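Local coordinates for pullulanase (Bacillus acidopullulyticus, PDB 2WAN), which hydrolyses the alpha-1,6-glucosidic linkages of pullulan and probably the branch points of starch polysaccharides such as amylopectin, at residues 358-361 with 362-366. Numbering follows the deposited sequence.
Sequences QKSD and NGTWK
Gln358 and Lys366 face each other as an antiparallel hydrogen-bonded pair: Gln358 N reaches Lys366 O at 2.9 Å, and Lys366 N returns a bond of the same length to Gln358 O. One step on, Lys359 lays its extended chain alongside Trp365, CG resting over one face of the indole, 3.7 Å from the centroid of the six-membered ring, in a CH-pi contact. The Trp365 side chain also touches Val331 of strand 326-332 and Val339 of strand 338-344, so an alanine here would probably open a gap beside these valines and leave the Lys359 chain without its platform. This is the tight end of a beta hairpin, strands 353-359 and 364-370, in the carbohydrate-binding module 48 domain. Ser360 N donates to Thr364 O (2.8 Å). The Ser360 hydroxyl, turned away from the backbone N at chi1 -171°, bonds Arg330 and a water that also accepts from Lys366 NZ. Asp361 O closes the turn, taking both Thr364 OG1 at 2.8 Å and Thr364 N at 3.0 Å, the latter from above the carbonyl plane. Beyond it, Gly363 N donates to a second water, which in turn donates to Ser360 O.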
loop_
_atom_site.group_PDB
_atom_site.type_symbol
_atom_site.label_atom_id
_atom_site.label_comp_id
_atom_site.label_asym_id
_atom_site.label_seq_id
_atom_site.Cartn_x
_atom_site.Cartn_y
_atom_site.Cartn_z
ATOM N N GLN A 358 30.635 17.676 5.726
ATOM C CA GLN A 358 30.340 19.047 6.132
ATOM C C GLN A 358 28.856 19.212 6.389
ATOM O O GLN A 358 28.040 18.851 5.544
ATOM C CB GLN A 358 30.757 20.036 5.039
ATOM C CG GLN A 358 32.172 19.875 4.503
ATOM C CD GLN A 358 32.386 20.599 3.174
ATOM O OE1 GLN A 358 31.750 21.625 2.889
ATOM N NE2 GLN A 358 33.294 20.069 2.358
ATOM N N LYS A 359 28.515 19.763 7.552
ATOM C CA LYS A 359 27.138 20.183 7.830
ATOM C C LYS A 359 26.645 21.128 6.736
ATOM O O LYS A 359 27.309 22.117 6.409
ATOM C CB LYS A 359 27.039 20.874 9.192
ATOM C CG LYS A 359 26.581 19.976 10.311
ATOM C CD LYS A 359 26.530 20.706 11.666
ATOM C CE LYS A 359 26.155 19.749 12.804
ATOM N NZ LYS A 359 26.379 20.327 14.158
ATOM N N SER A 360 25.483 20.813 6.169
ATOM C CA SER A 360 24.909 21.585 5.074
ATOM C C SER A 360 23.410 21.865 5.311
ATOM O O SER A 360 22.945 21.789 6.445
ATOM C CB SER A 360 25.151 20.859 3.744
ATOM O OG SER A 360 24.795 21.668 2.637
ATOM N N ASP A 361 22.673 22.172 4.247
ATOM C CA ASP A 361 21.260 22.597 4.330
ATOM C C ASP A 361 20.320 21.609 5.036
ATOM O O ASP A 361 20.305 20.415 4.728
ATOM C CB ASP A 361 20.688 22.837 2.928
ATOM C CG ASP A 361 21.381 23.964 2.173
ATOM O OD1 ASP A 361 22.106 24.772 2.789
ATOM O OD2 ASP A 361 21.184 24.029 0.937
ATOM N N ASN A 362 19.524 22.120 5.969
ATOM C CA ASN A 362 18.347 21.393 6.458
ATOM C C ASN A 362 18.666 20.005 7.009
ATOM O O ASN A 362 17.962 19.027 6.722
ATOM C CB ASN A 362 17.272 21.326 5.358
ATOM C CG ASN A 362 17.018 22.688 4.719
ATOM O OD1 ASN A 362 17.167 22.865 3.512
ATOM N ND2 ASN A 362 16.655 23.667 5.547
ATOM N N GLY A 363 19.730 19.925 7.799
ATOM C CA GLY A 363 20.078 18.691 8.477
ATOM C C GLY A 363 20.895 17.719 7.646
ATOM O O GLY A 363 21.218 16.625 8.122
ATOM N N THR A 364 21.263 18.117 6.428
ATOM C CA THR A 364 22.102 17.259 5.595
ATOM C C THR A 364 23.596 17.446 5.870
ATOM O O THR A 364 24.030 18.475 6.398
ATOM C CB THR A 364 21.831 17.418 4.073
ATOM O OG1 THR A 364 22.278 18.707 3.620
ATOM C CG2 THR A 364 20.340 17.241 3.757
ATOM N N TRP A 365 24.363 16.428 5.495
ATOM C CA TRP A 365 25.818 16.470 5.492
ATOM C C TRP A 365 26.263 16.170 4.071
ATOM O O TRP A 365 25.690 15.308 3.392
ATOM C CB TRP A 365 26.389 15.437 6.462
ATOM C CG TRP A 365 26.116 15.734 7.923
ATOM C CD1 TRP A 365 24.910 15.681 8.567
ATOM C CD2 TRP A 365 27.085 16.101 8.915
ATOM N NE1 TRP A 365 25.065 16.011 9.900
ATOM C CE2 TRP A 365 26.392 16.265 10.140
ATOM C CE3 TRP A 365 28.471 16.315 8.885
ATOM C CZ2 TRP A 365 27.044 16.624 11.331
ATOM C CZ3 TRP A 365 29.119 16.676 10.071
ATOM C CH2 TRP A 365 28.403 16.832 11.273
ATOM N N LYS A 366 27.294 16.875 3.615
ATOM C CA LYS A 366 27.720 16.750 2.231
ATOM C C LYS A 366 29.229 16.634 2.100
ATOM O O LYS A 366 29.983 17.030 2.999
ATOM C CB LYS A 366 27.217 17.930 1.402
ATOM C CG LYS A 366 27.932 19.257 1.711
ATOM C CD LYS A 366 27.491 20.357 0.781
ATOM C CE LYS A 366 28.391 21.587 0.930
ATOM N NZ LYS A 366 27.979 22.676 -0.002
HETATM O O HOH W 1 21.104 22.244 8.830
HETATM O O HOH W 2 26.262 23.800 2.327
#